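PDB 1Y6Z: heat shock protein, putative from Plasmodium falciparum, which probably works as an ATP-dependent protein-folding chaperone of the Hsp90 family, this chain being the protein's middle domain. Local coordinates for residues R74-K78 and R79-N83; K119-S122 and I123-R127. All blocks are in the same frame, centred on the assembly; numbering follows the deposited sequence.

Contact 1. Residues R74-K78 and R79-N83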
loop_
_atom_site.group_PDB
_atom_site.type_symbol
_atom_site.label_atom_id
_atom_site.label_comp_id
_atom_site.label_asym_id
_atom_site.label_seq_id
_atom_site.Cartn_x
_atom_site.Cartn_y
_atom_site.Cartn_z
ATOM N N ARG B 74 17.192 18.019 -0.355
ATOM C CA ARG B 74 17.865 18.983 -1.249
ATOM C C ARG B 74 17.162 18.978 -2.618
ATOM O O ARG B 74 17.054 17.927 -3.262
ATOM C CB ARG B 74 19.309 18.561 -1.443
ATOM C CG ARG B 74 20.148 18.605 -0.166
ATOM C CD ARG B 74 21.451 17.962 -0.464
ATOM N NE ARG B 74 22.172 18.711 -1.493
ATOM C CZ ARG B 74 23.020 19.706 -1.213
ATOM N NH1 ARG B 74 23.237 20.068 0.043
ATOM N NH2 ARG B 74 23.660 20.338 -2.186
ATOM N N LEU B 75 16.672 20.145 -3.026
ATOM C CA LEU B 75 16.094 20.314 -4.314
ATOM C C LEU B 75 17.146 20.740 -5.376
ATOM O O LEU B 75 17.937 21.678 -5.172
ATOM C CB LEU B 75 14.972 21.340 -4.284
ATOM C CG LEU B 75 14.540 21.739 -5.712
ATOM C CD1 LEU B 75 13.558 20.762 -6.345
ATOM C CD2 LEU B 75 13.974 23.168 -5.750
ATOM N N TYR B 76 17.103 20.056 -6.510
ATOM C CA TYR B 76 17.898 20.390 -7.674
ATOM C C TYR B 76 16.849 20.678 -8.762
ATOM O O TYR B 76 15.750 20.086 -8.772
ATOM C CB TYR B 76 18.826 19.227 -8.066
ATOM C CG TYR B 76 19.929 18.883 -7.055
ATOM C CD1 TYR B 76 19.634 18.111 -5.941
ATOM C CD2 TYR B 76 21.256 19.361 -7.202
ATOM C CE1 TYR B 76 20.560 17.790 -5.029
ATOM C CE2 TYR B 76 22.242 19.036 -6.252
ATOM C CZ TYR B 76 21.863 18.230 -5.166
ATOM O OH TYR B 76 22.737 17.841 -4.181
ATOM N N VAL B 77 17.158 21.624 -9.641
ATOM C CA VAL B 77 16.398 21.803 -10.879
ATOM C C VAL B 77 17.452 21.645 -11.967
ATOM O O VAL B 77 18.570 22.160 -11.832
ATOM C CB VAL B 77 15.657 23.179 -10.946
ATOM C CG1 VAL B 77 14.850 23.316 -12.217
ATOM C CG2 VAL B 77 14.703 23.328 -9.769
ATOM N N LYS B 78 17.122 20.885 -13.005
ATOM C CA LYS B 78 18.046 20.603 -14.112
ATOM C C LYS B 78 19.477 20.359 -13.628
ATOM O O LYS B 78 20.453 20.813 -14.245
ATOM C CB LYS B 78 18.004 21.722 -15.177
ATOM C CG LYS B 78 16.603 22.149 -15.643
ATOM C CD LYS B 78 16.672 23.344 -16.610
ATOM C CE LYS B 78 15.382 23.500 -17.424
ATOM N NZ LYS B 78 15.649 24.243 -18.723
ATOM N N ARG B 79 19.581 19.620 -12.520
ATOM C CA ARG B 79 20.858 19.238 -11.867
ATOM C C ARG B 79 21.615 20.374 -11.180
ATOM O O ARG B 79 22.714 20.180 -10.681
ATOM C CB ARG B 79 21.758 18.433 -12.811
ATOM C CG ARG B 79 20.998 17.345 -13.549
ATOM C CD ARG B 79 21.785 16.710 -14.680
ATOM N NE ARG B 79 23.199 16.574 -14.345
ATOM C CZ ARG B 79 24.169 17.279 -14.914
ATOM N NH1 ARG B 79 25.430 17.100 -14.533
ATOM N NH2 ARG B 79 23.876 18.167 -15.860
ATOM N N VAL B 80 21.016 21.556 -11.088
ATOM C CA VAL B 80 21.644 22.567 -10.236
ATOM C C VAL B 80 20.975 22.614 -8.883
ATOM O O VAL B 80 19.751 22.659 -8.785
ATOM C CB VAL B 80 21.760 24.023 -10.868
ATOM C CG1 VAL B 80 22.337 23.964 -12.276
ATOM C CG2 VAL B 80 20.462 24.713 -10.852
ATOM N N PHE B 81 21.805 22.625 -7.854
ATOM C CA PHE B 81 21.342 22.748 -6.496
ATOM C C PHE B 81 20.659 24.092 -6.259
ATOM O O PHE B 81 21.224 25.158 -6.576
ATOM C CB PHE B 81 22.497 22.573 -5.524
ATOM C CG PHE B 81 22.096 22.731 -4.080
ATOM C CD1 PHE B 81 21.136 21.872 -3.507
ATOM C CD2 PHE B 81 22.671 23.745 -3.286
ATOM C CE1 PHE B 81 20.757 22.023 -2.181
ATOM C CE2 PHE B 81 22.313 23.884 -1.964
ATOM C CZ PHE B 81 21.354 23.027 -1.395
ATOM N N ILE B 82 19.439 24.031 -5.725
ATOM C CA ILE B 82 18.662 25.218 -5.394
ATOM C C ILE B 82 18.749 25.573 -3.911
ATOM O O ILE B 82 19.238 26.649 -3.542
ATOM C CB ILE B 82 17.205 25.086 -5.838
ATOM C CG1 ILE B 82 17.131 24.716 -7.327
ATOM C CG2 ILE B 82 16.419 26.373 -5.529
ATOM C CD1 ILE B 82 16.137 25.495 -8.082
ATOM N N ASN B 83 18.246 24.670 -3.065
ATOM C CA ASN B 83 18.380 24.794 -1.627
ATOM C C ASN B 83 17.949 23.483 -0.976
ATOM O O ASN B 83 17.358 22.625 -1.661
ATOM C CB ASN B 83 17.569 25.986 -1.053
ATOM C CG ASN B 83 16.063 25.823 -1.225
ATOM O OD1 ASN B 83 15.479 24.785 -0.859
ATOM N ND2 ASN B 83 15.420 26.856 -1.766
#

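Contact 2. Residues K119-S122 and I123-R127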
loop_
_atom_site.group_PDB
_atom_site.type_symbol
_atom_site.label_atom_id
_atom_site.label_comp_id
_atom_site.label_asym_id
_atom_site.label_seq_id
_atom_site.Cartn_x
_atom_site.Cartn_y
_atom_site.Cartn_z
ATOM N N LYS B 119 0.022 22.960 -7.645
ATOM C CA LYS B 119 -0.614 21.674 -7.927
ATOM C C LYS B 119 0.303 20.919 -8.860
ATOM O O LYS B 119 -0.052 20.700 -10.038
ATOM C CB LYS B 119 -1.974 21.866 -8.620
ATOM C CG LYS B 119 -2.778 23.090 -8.164
ATOM C CD LYS B 119 -3.446 22.879 -6.808
ATOM C CE LYS B 119 -4.831 23.546 -6.775
ATOM N NZ LYS B 119 -5.885 22.712 -7.424
ATOM N N MET B 120 1.447 20.497 -8.302
ATOM C CA MET B 120 2.648 20.127 -9.036
ATOM C C MET B 120 3.804 19.828 -8.062
ATOM O O MET B 120 4.478 18.780 -8.127
ATOM C CB MET B 120 3.046 21.279 -9.950
ATOM C CG MET B 120 3.982 20.886 -11.052
ATOM S SD MET B 120 5.632 20.557 -10.421
ATOM C CE MET B 120 6.029 19.005 -11.255
ATOM N N LEU B 121 4.066 20.775 -7.170
ATOM C CA LEU B 121 5.009 20.531 -6.111
ATOM C C LEU B 121 4.317 19.503 -5.260
ATOM O O LEU B 121 4.945 18.592 -4.699
ATOM C CB LEU B 121 5.230 21.790 -5.302
ATOM C CG LEU B 121 6.491 21.753 -4.451
ATOM C CD1 LEU B 121 7.660 22.145 -5.357
ATOM C CD2 LEU B 121 6.342 22.705 -3.284
ATOM N N SER B 122 2.999 19.669 -5.220
ATOM C CA SER B 122 2.087 18.830 -4.508
ATOM C C SER B 122 2.158 17.372 -5.018
ATOM O O SER B 122 2.052 16.433 -4.244
ATOM C CB SER B 122 0.700 19.387 -4.716
ATOM O OG SER B 122 -0.230 18.770 -3.868
ATOM N N ILE B 123 2.295 17.218 -6.328
ATOM C CA ILE B 123 2.446 15.915 -6.956
ATOM C C ILE B 123 3.760 15.255 -6.517
ATOM O O ILE B 123 3.795 14.076 -6.152
ATOM C CB ILE B 123 2.441 16.090 -8.470
ATOM C CG1 ILE B 123 0.978 16.205 -8.943
ATOM C CG2 ILE B 123 3.222 14.966 -9.159
ATOM C CD1 ILE B 123 0.825 16.954 -10.216
ATOM N N ILE B 124 4.837 16.025 -6.569
ATOM C CA ILE B 124 6.132 15.495 -6.137
ATOM C C ILE B 124 6.057 15.079 -4.650
ATOM O O ILE B 124 6.489 13.967 -4.301
ATOM C CB ILE B 124 7.316 16.460 -6.442
ATOM C CG1 ILE B 124 7.446 16.652 -7.966
ATOM C CG2 ILE B 124 8.633 15.889 -5.887
ATOM C CD1 ILE B 124 8.413 17.745 -8.384
ATOM N N ASN B 125 5.515 15.957 -3.801
ATOM C CA ASN B 125 5.325 15.683 -2.386
ATOM C C ASN B 125 4.571 14.384 -2.129
ATOM O O ASN B 125 4.980 13.564 -1.302
ATOM C CB ASN B 125 4.593 16.839 -1.700
ATOM C CG ASN B 125 5.441 18.108 -1.632
ATOM O OD1 ASN B 125 4.921 19.196 -1.385
ATOM N ND2 ASN B 125 6.751 17.974 -1.901
ATOM N N LYS B 126 3.446 14.213 -2.824
ATOM C CA LYS B 126 2.646 13.005 -2.665
ATOM C C LYS B 126 3.400 11.719 -3.001
ATOM O O LYS B 126 3.252 10.757 -2.306
ATOM C CB LYS B 126 1.360 13.107 -3.522
ATOM C CG LYS B 126 0.255 12.213 -2.950
ATOM C CD LYS B 126 -0.836 11.925 -3.988
ATOM C CE LYS B 126 -1.430 10.548 -3.706
ATOM N NZ LYS B 126 -2.770 10.407 -4.356
ATOM N N ARG B 127 4.193 11.732 -4.072
ATOM C CA ARG B 127 4.959 10.575 -4.567
ATOM C C ARG B 127 6.054 10.264 -3.536
ATOM O O ARG B 127 6.373 9.110 -3.260
ATOM C CB ARG B 127 5.674 10.977 -5.843
ATOM C CG ARG B 127 5.252 10.434 -7.253
ATOM C CD ARG B 127 3.811 10.338 -7.544
ATOM N NE ARG B 127 3.484 10.419 -8.998
ATOM C CZ ARG B 127 3.863 9.560 -9.954
ATOM N NH1 ARG B 127 3.443 9.739 -11.219
ATOM N NH2 ARG B 127 4.648 8.516 -9.685
#

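Contact 1. Residues R74-K78 and R79-N83
F81 and R74 meet flat against each other on the beta hairpin of strands 73-77 and 80-83, at the edge of the mixed sheet in this Hsp90 middle domain. The guanidinium of R74 stacks on the phenyl ring with the two planes 12° apart, and R74 CZ lies 3.8 Å from the ring centroid of F81, over its face, a cation-pi arrangement. R74 NH2 sits over the middle of the ring. A bend in the arginine chain at chi3 (63°) turns the group nearly parallel to the ring and presents its edge to Y76, whose OH accepts a hydrogen bond from R74 NE at 2.9 Å and a weak one from R74 NH2. Y76 also meets F81 directly: its CE2 touches F81 CB at 3.6 Å, with the two rings inclined obliquely.

L75 points to the other face of the hairpin. Its CD2 comes alongside I82 and touches I82 CB at 3.8 Å, the two side chains pointing the same way, while its carbonyl oxygen L75 O accepts the bond from I82 N at 2.8 Å.

R79 closes the hairpin. With K78 it fills the middle of a type I' turn, both residues having positive phi, and the turn is pinned by V80 N to V77 O at 2.6 Å and V77 N to V80 O at 2.9 Å. R79 N donates a hydrogen bond to the D102 carboxylate on strand 98-103, and the R79 side chain packs on P5 and K8.

The chemistry suggests a division of labour between two pairs: L75 and I82 join apolar surfaces, whereas the R74 charge is probably stabilised by the aromatic face of F81 on one side and the phenol oxygen at its edge, which should together limit the tilt and rotation of its guanidinium.

Contact 2. Residues K119-S122 and I123-R127
I124 packs back against M120 in the first turn of helix 121-141, where M120 occupies the N-cap position. From the backbone outward, I124 CB lies 3.6 Å from L121 O, and CG1 passes M120 O at 3.7 Å. The terminal CD1 of I124 then reaches the methyl CE of M120 at 3.9 Å. The methionine gets there by bends at chi2 and chi3 after a first torsion that sets CG anti to the backbone N (chi1 -162°), so that the two side chains run alongside each other in the same direction. The I124 side chain is buried and also packs on the mixed sheet.

Backbone bonds wind the turn: I124 N to M120 O is long at 3.2 Å, whereas N125 N to L121 O is shorter at 2.8 Å and nearly straight (171° at the hydrogen). K126 N continues the series to S122 O. At the end of this segment, R127 NE forms a salt bridge to E195 of the second subunit. I123 folds back over the start of the helix, its CD1 resting 3.8 Å from M120 CA.

How the contacts relate
Contact 1 comes first along the chain and closes the tight hairpin that joins strand 73-77 to the edge strand 80-83. The chain then returns through strand 98-103, which lies parallel to 73-77, and after an unmodelled interval contact 2 lies at the N-terminal end of helix 121-141 and, unlike contact 1, closes no loop. The two contacts are therefore in series, neither nested nor crossed; their centres are about 16 Å apart and they do not touch. Strand 98-103 links them: Y76 of contact 1 packs on I100 and D102, whereas I124 of contact 2 packs on V101 and S103. These alternating residues place the Y76 ring and the helix start on opposite faces of that strand.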